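Local coordinates for protein acetyltransferase (Klebsiella pneumoniae, PDB 5XUN) that probably transfers the acetyl group of acetyl-CoA to the glycyl end of charged glycine tRNA, acting as the toxin of a type II toxin-antitoxin pair, at residues 5-10 and 109-114; 23-28 and 135-140; 118-123 and 166-171; 152-155 and 159-162. The protein carries 1 engineered substitution. All coordinates share one frame; numbering follows the deposited sequence.

Contact 1: 5-10 and 109-114; sequences LTIEMI and GEMLVA. With ACO (acetyl coenzyme *a), chain E.
Ile7 of strand 6-9 meets Met111 and Leu112 of helix 108-126 through purely apolar contacts, nearly all made by one methyl group. Ile7 CD1 lies 3.5 Å from Leu112 CD2 and 3.8 Å from Met111 CG, so the end of the isoleucine sits against both neighbours on one turn of the helix. Its CG1 branch leaves the chain opposite the carbonyl carbon (chi1 -57°) and runs on almost fully extended, which carries CD1 across the gap while CG2 stays back, 4.1 Å from Leu112 CD2. Leu112 is buried and reaches Ile7 with CD2 alone; it also packs on Leu97 and Ile99 of strand 88-99. Met111 touches with the middle of its chain, and the residue as a whole is exposed.

In the GNAT fold this helix starts at the pyrophosphate-binding loop, and its first turn holds the cofactor here, away from the strand. Polar contacts to acetyl-CoA come from the backbone: Gly109 N donates to O4A over 3.1 Å and Glu110 N to O2A over 2.9 Å, at N-H...O angles of 153° and 152°. Each amide thus grips a different phosphate, and Gly105 and Gly107 add further amide bonds to the ligand. The Glu110 side chain runs extended to the adenine, where its OE1 comes within 3.3 Å of C2A. Strand 6-9 is held by backbone hydrogen bonds to strand 46-51.

Contact 2: 23-28 and 135-140; sequences CGEEAL and EALNEK. With ACO (acetyl coenzyme *a), chain E.
Glu25 lays its CG against CD2 of Leu137 at 3.7 Å, the two side chains meeting head-on across the acetyl-CoA channel. A bend at chi2 (79°) turns the glutamate carboxylate onward to Asn138, whose ND2 stands 2.8 Å from Glu25 OE1. That hydrogen bond is weak despite its length: the N-H...O angle is only 116°, and the carboxylate and amide planes are turned 62° from one another. Asn138 is held more firmly through its other end, where OD1 caps Ala141 N at the start of helix 139-147. Leu28 adds a looser apolar contact, its CD1 4.2 Å from Leu137 CD2.

Between the two segments runs the pantetheine arm. Cys23 SG lies 3.6 Å from its carbon C6P, and Leu28 CD1 borders the same carbon. The thioester carbonyl O of the ligand accepts a hydrogen bond from Leu137 N at 2.8 Å, which would probably help polarise the carbonyl. Glu135 O lies 3.1 Å from the acetyl methyl CH3. A thioester carbonyl held by a backbone amide just past strand 131-135, and bordered on the other side by the loop and first turn of helix 26-34, fits the acetyl-CoA site of GNAT enzymes.

Contact 3: 118-123 and 166-171; sequences RVVWGA and KSIEQL
Trp121 and Ile168 lie alongside one another and run opposite ways, each pointing from its own helix toward the other. Ile168 CG2 fits against Trp121 CB at 3.6 Å and reaches the ring at CG, 4.2 Å away, on an oblique approach. With CG opposite the backbone N (chi1 -178°), the indole swings so that its CD1 and NE1 side lies by the base of Glu169, where NE1 is 4.0 Å from both CA and CB of the glutamate. Those two carbons do the touching; the glutamate chain stands roughly perpendicular to the tryptophan side chain, and its carboxylate plane is inclined 50° to the ring.

The other arm of Ile168 heads inward. Its CD1 meets CG1 of Val120 at 3.8 Å, these two side chains also lying nearly square to each other, and both residues are buried. Ile168 therefore straddles two consecutive residues of helix 108-126, one methyl to each. The axes of the short segments come within 9.7 Å and cross at -109°, a steep crossing consistent with the few side chains that meet.

Tyr163 and Met117 extend the apolar surroundings of Ile168, while the indole also stacks with Phe172 and makes a cation-pi contact with Lys125. Across the two segments the C-terminal helix is thus held to helix 108-126 by dispersion and shape alone, without a hydrogen bond or salt bridge; Glu169 is exposed, and only its aliphatic base takes part.

Contact 4: 152-155 and 159-162; sequences QLVD and NLLF
With CG opposite the backbone N and the chain folded back at chi2 (82°), Gln152 brings its amide close to Leu160 and Leu161 and over its own backbone. NE2 bonds Ser158 O in the connecting loop and OE1 accepts from Lys142 NZ, two partners that fix the rotation of the amide. NE2 also approaches Leu153 O, but at 2.6 Å that distance is suspiciously short and the bond is doubtful in detail. The CD2 methyl of Leu161 lies over the flat face of the amide, 4.0 Å from Gln152 CD, and is 3.8 Å from Gln152 CA.

Gln152 and Leu161 form an antiparallel, non-hydrogen-bonded pair at the edge of the GNAT sheet, where strand 160-164 turns back from strand 151-152. One residue on, Leu153 N donates to Leu160 O over 3.0 Å at 156°, the donor tilted 22° from the carbonyl plane.

Apolar contacts follow the chain on the side of Leu153. Its CD2 reaches Phe162 CB at 3.8 Å, crossing that side chain at a slant, while the phenylalanine ring leads off to meet Phe70. Leu153 CD1 lies 4.0 Å from Leu160 CB. Farther toward the loop, Val154 CG2 touches Leu160 CD1 at 3.8 Å, and Met74 packs on both Leu153 and Leu160.

From the N terminus, strand 6-9 packs on helix 108-126 across some 100 residues, and contact 1 closes that loop at the first edge of the sheet. Segment 23-28 opens within it but finds its partner only at 135-140, so contacts 1 and 2 cross; both touch acetyl-CoA, at its pyrophosphate and adenine and at its pantetheine and acetyl ends. Contact 3 starts further along helix 108-126 and closes at the C-terminal helix, crossing contact 2 as well. The short turn of contact 4 lies within its span, at the opposite sheet edge. Contacts 2 and 4 touch where Ala136 N probably hydrogen-bonds Asn159 O, joining the cofactor site to the last strands.

Contact 1: 5-10 and 109-114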
# COMPACT_ATOMS: atom_id res chain seq x y z
N LEU B 5 24.71 14.83 1.68
CA LEU B 5 23.37 14.66 2.20
C LEU B 5 22.95 13.19 2.12
O LEU B 5 23.42 12.44 1.25
CB LEU B 5 22.36 15.53 1.44
CG LEU B 5 22.56 17.04 1.37
CD1 LEU B 5 21.44 17.71 0.57
CD2 LEU B 5 22.63 17.66 2.75
N THR B 6 22.10 12.78 3.04
CA THR B 6 21.59 11.42 3.09
C THR B 6 20.08 11.44 3.30
O THR B 6 19.51 12.42 3.80
CB THR B 6 22.25 10.59 4.20
OG1 THR B 6 22.10 11.26 5.46
CG2 THR B 6 23.72 10.34 3.90
N ILE B 7 19.44 10.35 2.89
CA ILE B 7 18.00 10.16 2.98
C ILE B 7 17.71 9.12 4.06
O ILE B 7 18.38 8.08 4.13
CB ILE B 7 17.41 9.73 1.63
CG1 ILE B 7 17.75 10.77 0.56
CG2 ILE B 7 15.91 9.52 1.74
CD1 ILE B 7 17.49 10.30 -0.85
N GLU B 8 16.72 9.41 4.90
CA GLU B 8 16.31 8.48 5.94
C GLU B 8 14.82 8.66 6.20
O GLU B 8 14.25 9.72 5.92
CB GLU B 8 17.10 8.70 7.24
CG GLU B 8 16.84 10.06 7.88
CD GLU B 8 17.79 10.39 9.02
OE1 GLU B 8 18.97 9.97 8.96
OE2 GLU B 8 17.35 11.05 9.98
N MET B 9 14.19 7.61 6.71
CA MET B 9 12.86 7.77 7.29
C MET B 9 12.97 8.71 8.48
O MET B 9 13.95 8.69 9.22
CB MET B 9 12.31 6.41 7.74
CG MET B 9 11.02 6.51 8.56
SD MET B 9 10.22 4.91 8.79
CE MET B 9 10.10 4.43 7.07
N ILE B 10 11.96 9.58 8.64
CA ILE B 10 12.05 10.57 9.71
C ILE B 10 12.12 9.86 11.05
O ILE B 10 11.35 8.94 11.34
CB ILE B 10 10.87 11.55 9.64
CG1 ILE B 10 9.53 10.83 9.73
CG2 ILE B 10 10.96 12.38 8.36
CD1 ILE B 10 8.34 11.76 9.86
N GLY B 109 16.01 16.62 -5.95
CA GLY B 109 14.66 16.18 -6.23
C GLY B 109 14.63 14.86 -6.96
O GLY B 109 13.90 13.94 -6.57
N GLU B 110 15.45 14.73 -8.01
CA GLU B 110 15.57 13.47 -8.73
C GLU B 110 15.99 12.35 -7.80
O GLU B 110 15.44 11.24 -7.86
CB GLU B 110 16.59 13.61 -9.86
CG GLU B 110 16.80 12.33 -10.66
CD GLU B 110 17.24 12.60 -12.09
OE1 GLU B 110 17.41 13.78 -12.45
OE2 GLU B 110 17.45 11.62 -12.83
N MET B 111 16.96 12.62 -6.92
CA MET B 111 17.46 11.59 -6.02
C MET B 111 16.39 11.13 -5.03
O MET B 111 16.31 9.95 -4.69
CB MET B 111 18.71 12.07 -5.28
CG MET B 111 19.11 11.12 -4.18
SD MET B 111 20.86 10.96 -3.84
CE MET B 111 21.23 9.72 -5.09
N LEU B 112 15.55 12.06 -4.57
CA LEU B 112 14.44 11.65 -3.71
C LEU B 112 13.48 10.73 -4.45
O LEU B 112 13.02 9.73 -3.89
CB LEU B 112 13.72 12.88 -3.16
CG LEU B 112 14.37 13.49 -1.92
CD1 LEU B 112 13.49 14.56 -1.32
CD2 LEU B 112 14.68 12.42 -0.89
N VAL B 113 13.16 11.05 -5.71
CA VAL B 113 12.26 10.19 -6.48
C VAL B 113 12.87 8.80 -6.68
O VAL B 113 12.16 7.79 -6.65
CB VAL B 113 11.91 10.86 -7.82
CG1 VAL B 113 11.11 9.91 -8.70
CG2 VAL B 113 11.14 12.15 -7.57
N ALA B 114 14.18 8.72 -6.91
CA ALA B 114 14.82 7.41 -7.02
C ALA B 114 14.68 6.63 -5.72
O ALA B 114 14.41 5.43 -5.73
CB ALA B 114 16.29 7.56 -7.40
N1A ACO E . 21.25 15.22 -11.73
C2A ACO E . 20.09 15.70 -12.22
N3A ACO E . 19.83 17.01 -12.41
C4A ACO E . 20.77 17.95 -12.11
C5A ACO E . 22.06 17.49 -11.57
C6A ACO E . 22.27 16.04 -11.39
N6A ACO E . 23.44 15.56 -10.90
N7A ACO E . 22.81 18.59 -11.36
C8A ACO E . 22.05 19.65 -11.72
N9A ACO E . 20.84 19.28 -12.19
C1B ACO E . 19.80 20.25 -12.64
C2B ACO E . 19.32 20.05 -14.08
O2B ACO E . 19.94 21.01 -14.95
C3B ACO E . 17.82 20.27 -14.01
O3B ACO E . 17.52 21.62 -14.34
P3B ACO E . 16.18 22.05 -15.12
O7A ACO E . 16.51 21.80 -16.58
O8A ACO E . 15.11 21.12 -14.58
O9A ACO E . 15.98 23.50 -14.75
C4B ACO E . 17.45 20.06 -12.55
O4B ACO E . 18.66 20.13 -11.78
C5B ACO E . 16.78 18.72 -12.26
O5B ACO E . 15.85 18.92 -11.19
P1A ACO E . 16.24 18.59 -9.66
O1A ACO E . 17.42 19.43 -9.26
O2A ACO E . 16.27 17.11 -9.44
O3A ACO E . 14.92 19.16 -8.94
P2A ACO E . 14.98 20.09 -7.64
O4A ACO E . 16.08 19.64 -6.72
O5A ACO E . 14.90 21.54 -8.06
O6A ACO E . 13.56 19.67 -7.00
CBP ACO E . 11.25 20.11 -6.75
CCP ACO E . 12.37 19.88 -7.75
CDP ACO E . 11.27 19.02 -5.69
CEP ACO E . 9.91 20.11 -7.48
CAP ACO E . 11.53 21.49 -6.16
OAP ACO E . 11.41 22.45 -7.21
C9P ACO E . 10.57 21.85 -5.07
O9P ACO E . 10.75 21.50 -3.91
N8P ACO E . 9.54 22.59 -5.46
C7P ACO E . 8.70 23.30 -4.52
C6P ACO E . 7.66 22.39 -3.88
C5P ACO E . 7.06 21.52 -4.96
O5P ACO E . 6.41 22.02 -5.86
N4P ACO E . 7.29 20.22 -4.85
C3P ACO E . 6.87 19.27 -5.86
C2P ACO E . 5.38 18.98 -5.80
S1P ACO E . 5.15 17.38 -5.10
C ACO E . 3.65 17.10 -5.72
O ACO E . 3.27 17.84 -6.62
CH3 ACO E . 2.82 15.98 -5.16

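Contact 2: 23-28 and 135-140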
# COMPACT_ATOMS: atom_id res chain seq x y z
N CYS B 23 10.77 25.57 0.62
CA CYS B 23 10.83 24.99 -0.71
C CYS B 23 10.24 25.91 -1.77
O CYS B 23 10.33 25.59 -2.96
CB CYS B 23 10.11 23.63 -0.74
SG CYS B 23 8.32 23.74 -0.57
N GLY B 24 9.66 27.03 -1.37
CA GLY B 24 9.03 27.96 -2.29
C GLY B 24 7.55 27.75 -2.48
O GLY B 24 6.92 28.53 -3.21
N GLU B 25 6.98 26.73 -1.85
CA GLU B 25 5.54 26.50 -1.85
C GLU B 25 5.12 26.44 -0.39
O GLU B 25 5.55 25.55 0.35
CB GLU B 25 5.18 25.21 -2.60
CG GLU B 25 3.94 25.32 -3.47
CD GLU B 25 4.22 26.00 -4.80
OE1 GLU B 25 3.28 26.11 -5.62
OE2 GLU B 25 5.38 26.41 -5.03
N GLU B 26 4.33 27.42 0.04
CA GLU B 26 4.09 27.56 1.47
C GLU B 26 3.35 26.37 2.05
O GLU B 26 3.57 26.00 3.21
CB GLU B 26 3.33 28.85 1.76
CG GLU B 26 3.49 29.33 3.20
CD GLU B 26 4.95 29.46 3.63
OE1 GLU B 26 5.82 29.72 2.76
OE2 GLU B 26 5.24 29.30 4.84
N ALA B 27 2.48 25.74 1.26
CA ALA B 27 1.69 24.63 1.78
C ALA B 27 2.58 23.50 2.26
O ALA B 27 2.36 22.93 3.33
CB ALA B 27 0.71 24.14 0.71
N LEU B 28 3.63 23.19 1.49
CA LEU B 28 4.55 22.13 1.85
C LEU B 28 5.51 22.54 2.95
O LEU B 28 6.02 21.68 3.67
CB LEU B 28 5.32 21.66 0.61
CG LEU B 28 4.38 21.19 -0.51
CD1 LEU B 28 5.14 20.54 -1.65
CD2 LEU B 28 3.30 20.26 0.03
N GLU B 135 -0.27 13.47 -7.67
CA GLU B 135 -1.00 14.64 -8.15
C GLU B 135 -0.02 15.81 -8.18
O GLU B 135 0.42 16.28 -7.13
CB GLU B 135 -2.19 14.95 -7.25
CG GLU B 135 -2.80 16.31 -7.51
CD GLU B 135 -4.24 16.39 -7.07
OE1 GLU B 135 -5.04 17.01 -7.79
OE2 GLU B 135 -4.58 15.78 -6.03
N ALA B 136 0.31 16.26 -9.38
CA ALA B 136 1.25 17.37 -9.50
C ALA B 136 0.61 18.63 -8.93
O ALA B 136 -0.54 18.96 -9.24
CB ALA B 136 1.63 17.58 -10.96
N LEU B 137 1.36 19.33 -8.07
CA LEU B 137 0.81 20.47 -7.35
C LEU B 137 0.60 21.66 -8.28
O LEU B 137 -0.31 22.47 -8.07
CB LEU B 137 1.74 20.86 -6.21
CG LEU B 137 1.10 21.51 -4.99
CD1 LEU B 137 0.35 20.47 -4.17
CD2 LEU B 137 2.17 22.20 -4.15
N ASN B 138 1.43 21.78 -9.31
CA ASN B 138 1.35 22.86 -10.28
C ASN B 138 2.09 22.42 -11.54
O ASN B 138 2.64 21.32 -11.60
CB ASN B 138 1.92 24.16 -9.71
CG ASN B 138 3.30 23.99 -9.11
OD1 ASN B 138 4.18 23.34 -9.70
ND2 ASN B 138 3.51 24.58 -7.94
N GLU B 139 2.12 23.30 -12.53
CA GLU B 139 2.70 22.94 -13.82
C GLU B 139 4.20 22.69 -13.72
O GLU B 139 4.73 21.85 -14.45
CB GLU B 139 2.41 24.02 -14.85
CG GLU B 139 1.00 23.95 -15.42
CD GLU B 139 0.81 22.74 -16.31
OE1 GLU B 139 1.79 22.30 -16.95
OE2 GLU B 139 -0.33 22.22 -16.37
N LYS B 140 4.87 23.41 -12.82
CA LYS B 140 6.31 23.25 -12.61
C LYS B 140 6.64 21.85 -12.08
O LYS B 140 7.59 21.21 -12.53
CB LYS B 140 6.83 24.31 -11.64
CG LYS B 140 8.29 24.68 -11.84
CD LYS B 140 9.03 24.77 -10.52
CE LYS B 140 10.47 25.22 -10.71
NZ LYS B 140 11.42 24.07 -10.71
N1A ACO E . 21.25 15.22 -11.73
C2A ACO E . 20.09 15.70 -12.22
N3A ACO E . 19.83 17.01 -12.41
C4A ACO E . 20.77 17.95 -12.11
C5A ACO E . 22.06 17.49 -11.57
C6A ACO E . 22.27 16.04 -11.39
N6A ACO E . 23.44 15.56 -10.90
N7A ACO E . 22.81 18.59 -11.36
C8A ACO E . 22.05 19.65 -11.72
N9A ACO E . 20.84 19.28 -12.19
C1B ACO E . 19.80 20.25 -12.64
C2B ACO E . 19.32 20.05 -14.08
O2B ACO E . 19.94 21.01 -14.95
C3B ACO E . 17.82 20.27 -14.01
O3B ACO E . 17.52 21.62 -14.34
P3B ACO E . 16.18 22.05 -15.12
O7A ACO E . 16.51 21.80 -16.58
O8A ACO E . 15.11 21.12 -14.58
O9A ACO E . 15.98 23.50 -14.75
C4B ACO E . 17.45 20.06 -12.55
O4B ACO E . 18.66 20.13 -11.78
C5B ACO E . 16.78 18.72 -12.26
O5B ACO E . 15.85 18.92 -11.19
P1A ACO E . 16.24 18.59 -9.66
O1A ACO E . 17.42 19.43 -9.26
O2A ACO E . 16.27 17.11 -9.44
O3A ACO E . 14.92 19.16 -8.94
P2A ACO E . 14.98 20.09 -7.64
O4A ACO E . 16.08 19.64 -6.72
O5A ACO E . 14.90 21.54 -8.06
O6A ACO E . 13.56 19.67 -7.00
CBP ACO E . 11.25 20.11 -6.75
CCP ACO E . 12.37 19.88 -7.75
CDP ACO E . 11.27 19.02 -5.69
CEP ACO E . 9.91 20.11 -7.48
CAP ACO E . 11.53 21.49 -6.16
OAP ACO E . 11.41 22.45 -7.21
C9P ACO E . 10.57 21.85 -5.07
O9P ACO E . 10.75 21.50 -3.91
N8P ACO E . 9.54 22.59 -5.46
C7P ACO E . 8.70 23.30 -4.52
C6P ACO E . 7.66 22.39 -3.88
C5P ACO E . 7.06 21.52 -4.96
O5P ACO E . 6.41 22.02 -5.86
N4P ACO E . 7.29 20.22 -4.85
C3P ACO E . 6.87 19.27 -5.86
C2P ACO E . 5.38 18.98 -5.80
S1P ACO E . 5.15 17.38 -5.10
C ACO E . 3.65 17.10 -5.72
O ACO E . 3.27 17.84 -6.62
CH3 ACO E . 2.82 15.98 -5.16

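Contact 3: 118-123 and 166-171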
# COMPACT_ATOMS: atom_id res chain seq x y z
N ARG B 118 12.64 2.92 -4.94
CA ARG B 118 13.16 1.74 -4.25
C ARG B 118 12.23 1.31 -3.12
O ARG B 118 12.04 0.11 -2.89
CB ARG B 118 14.57 2.01 -3.74
CG ARG B 118 15.20 0.83 -3.04
CD ARG B 118 16.61 1.14 -2.57
NE ARG B 118 17.55 1.23 -3.68
CZ ARG B 118 18.03 0.18 -4.35
NH1 ARG B 118 17.65 -1.05 -4.02
NH2 ARG B 118 18.89 0.37 -5.34
N VAL B 119 11.65 2.28 -2.40
CA VAL B 119 10.71 1.94 -1.33
C VAL B 119 9.47 1.29 -1.91
O VAL B 119 8.98 0.28 -1.39
CB VAL B 119 10.36 3.19 -0.50
CG1 VAL B 119 9.24 2.88 0.46
CG2 VAL B 119 11.59 3.69 0.25
N VAL B 120 8.92 1.87 -2.98
CA VAL B 120 7.71 1.33 -3.59
C VAL B 120 7.99 -0.03 -4.21
O VAL B 120 7.12 -0.92 -4.20
CB VAL B 120 7.15 2.32 -4.62
CG1 VAL B 120 6.04 1.69 -5.43
CG2 VAL B 120 6.65 3.57 -3.89
N TRP B 121 9.19 -0.21 -4.77
CA TRP B 121 9.57 -1.51 -5.29
C TRP B 121 9.55 -2.56 -4.19
O TRP B 121 8.89 -3.60 -4.33
CB TRP B 121 10.96 -1.43 -5.92
CG TRP B 121 11.44 -2.70 -6.53
CD1 TRP B 121 10.77 -3.49 -7.41
CD2 TRP B 121 12.71 -3.32 -6.30
NE1 TRP B 121 11.54 -4.58 -7.74
CE2 TRP B 121 12.74 -4.50 -7.08
CE3 TRP B 121 13.82 -3.00 -5.52
CZ2 TRP B 121 13.84 -5.35 -7.09
CZ3 TRP B 121 14.91 -3.85 -5.54
CH2 TRP B 121 14.91 -5.01 -6.31
N GLY B 122 10.20 -2.27 -3.06
CA GLY B 122 10.14 -3.18 -1.93
C GLY B 122 8.72 -3.47 -1.50
O GLY B 122 8.36 -4.62 -1.22
N ALA B 123 7.87 -2.43 -1.44
CA ALA B 123 6.49 -2.59 -1.02
C ALA B 123 5.69 -3.45 -1.99
O ALA B 123 4.84 -4.24 -1.58
CB ALA B 123 5.83 -1.23 -0.84
N LYS B 166 5.68 -1.95 -13.16
CA LYS B 166 6.38 -2.65 -14.24
C LYS B 166 7.65 -1.91 -14.65
O LYS B 166 8.69 -2.53 -14.89
CB LYS B 166 5.44 -2.79 -15.44
CG LYS B 166 5.93 -3.78 -16.47
CD LYS B 166 5.42 -3.40 -17.84
CE LYS B 166 6.21 -4.13 -18.90
NZ LYS B 166 5.69 -5.51 -19.10
N SER B 167 7.60 -0.58 -14.70
CA SER B 167 8.79 0.20 -15.00
C SER B 167 9.73 0.28 -13.80
O SER B 167 10.96 0.30 -13.97
CB SER B 167 8.40 1.59 -15.46
OG SER B 167 7.60 1.51 -16.62
N ILE B 168 9.18 0.37 -12.59
CA ILE B 168 10.02 0.42 -11.40
C ILE B 168 10.93 -0.80 -11.33
O ILE B 168 12.13 -0.69 -11.05
CB ILE B 168 9.15 0.55 -10.14
CG1 ILE B 168 8.36 1.87 -10.16
CG2 ILE B 168 9.99 0.41 -8.89
CD1 ILE B 168 7.40 2.06 -8.94
N GLU B 169 10.38 -2.00 -11.57
CA GLU B 169 11.19 -3.21 -11.46
C GLU B 169 12.32 -3.23 -12.49
O GLU B 169 13.39 -3.78 -12.22
CB GLU B 169 10.32 -4.45 -11.55
CG GLU B 169 9.70 -4.70 -12.88
CD GLU B 169 9.65 -6.16 -13.22
OE1 GLU B 169 9.26 -6.50 -14.35
OE2 GLU B 169 10.01 -6.98 -12.33
N GLN B 170 12.10 -2.64 -13.67
CA GLN B 170 13.17 -2.50 -14.65
C GLN B 170 14.33 -1.67 -14.11
O GLN B 170 15.47 -1.86 -14.52
CB GLN B 170 12.65 -1.88 -15.95
CG GLN B 170 11.63 -2.70 -16.75
CD GLN B 170 12.25 -3.87 -17.50
OE1 GLN B 170 13.42 -4.20 -17.31
NE2 GLN B 170 11.46 -4.50 -18.37
N LEU B 171 14.04 -0.73 -13.20
CA LEU B 171 15.10 0.09 -12.62
C LEU B 171 16.08 -0.72 -11.78
O LEU B 171 17.25 -0.34 -11.67
CB LEU B 171 14.50 1.21 -11.76
CG LEU B 171 13.60 2.27 -12.41
CD1 LEU B 171 13.07 3.23 -11.35
CD2 LEU B 171 14.31 3.04 -13.51

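Contact 4: 152-155 and 159-162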
# COMPACT_ATOMS: atom_id res chain seq x y z
N GLN B 152 1.00 10.32 -18.18
CA GLN B 152 -0.12 11.16 -17.94
C GLN B 152 -1.42 10.42 -17.88
O GLN B 152 -1.75 9.72 -18.73
CB GLN B 152 -0.15 12.22 -19.03
CG GLN B 152 -1.44 12.95 -19.12
CD GLN B 152 -1.51 14.04 -18.13
OE1 GLN B 152 -0.88 15.05 -18.28
NE2 GLN B 152 -2.35 13.87 -17.15
N LEU B 153 -2.16 10.65 -16.83
CA LEU B 153 -3.46 10.05 -16.65
C LEU B 153 -4.57 11.01 -17.08
O LEU B 153 -4.34 12.17 -17.16
CB LEU B 153 -3.66 9.69 -15.18
CG LEU B 153 -2.80 8.66 -14.47
CD1 LEU B 153 -3.03 8.63 -12.99
CD2 LEU B 153 -2.95 7.28 -15.03
N VAL B 154 -5.77 10.50 -17.35
CA VAL B 154 -6.92 11.32 -17.75
C VAL B 154 -6.61 12.10 -19.03
O VAL B 154 -6.25 11.49 -19.99
CB VAL B 154 -7.49 12.21 -16.61
CG1 VAL B 154 -8.95 12.56 -16.84
CG2 VAL B 154 -7.41 11.50 -15.29
N ASP B 155 -6.78 13.41 -19.07
CA ASP B 155 -6.48 14.17 -20.28
C ASP B 155 -5.11 14.82 -20.24
O ASP B 155 -4.42 14.67 -19.29
CB ASP B 155 -7.63 15.08 -20.71
CG ASP B 155 -8.20 15.91 -19.59
OD1 ASP B 155 -9.41 15.88 -19.39
OD2 ASP B 155 -7.45 16.63 -18.93
N ASN B 159 -3.46 16.96 -13.77
CA ASN B 159 -2.27 16.90 -12.93
C ASN B 159 -2.02 15.50 -12.37
O ASN B 159 -1.09 15.32 -11.58
CB ASN B 159 -2.39 17.90 -11.77
CG ASN B 159 -2.21 19.33 -12.23
OD1 ASN B 159 -1.22 19.67 -12.90
ND2 ASN B 159 -3.18 20.18 -11.91
N LEU B 160 -2.80 14.51 -12.80
CA LEU B 160 -2.66 13.15 -12.29
C LEU B 160 -1.65 12.40 -13.14
O LEU B 160 -1.83 12.27 -14.35
CB LEU B 160 -4.02 12.44 -12.29
CG LEU B 160 -5.18 13.23 -11.69
CD1 LEU B 160 -6.47 12.43 -11.77
CD2 LEU B 160 -4.89 13.64 -10.25
N LEU B 161 -0.58 11.93 -12.50
CA LEU B 161 0.49 11.22 -13.17
C LEU B 161 0.70 9.88 -12.48
O LEU B 161 0.19 9.63 -11.38
CB LEU B 161 1.80 12.03 -13.19
CG LEU B 161 1.68 13.46 -13.72
CD1 LEU B 161 3.01 14.18 -13.60
CD2 LEU B 161 1.18 13.46 -15.16
N PHE B 162 1.46 9.00 -13.13
CA PHE B 162 1.54 7.62 -12.70
C PHE B 162 2.85 7.03 -13.20
O PHE B 162 3.26 7.29 -14.33
CB PHE B 162 0.35 6.82 -13.25
CG PHE B 162 0.37 5.36 -12.89
CD1 PHE B 162 0.14 4.94 -11.59
CD2 PHE B 162 0.60 4.40 -13.87
CE1 PHE B 162 0.14 3.60 -11.27
CE2 PHE B 162 0.61 3.06 -13.56
CZ PHE B 162 0.39 2.66 -12.25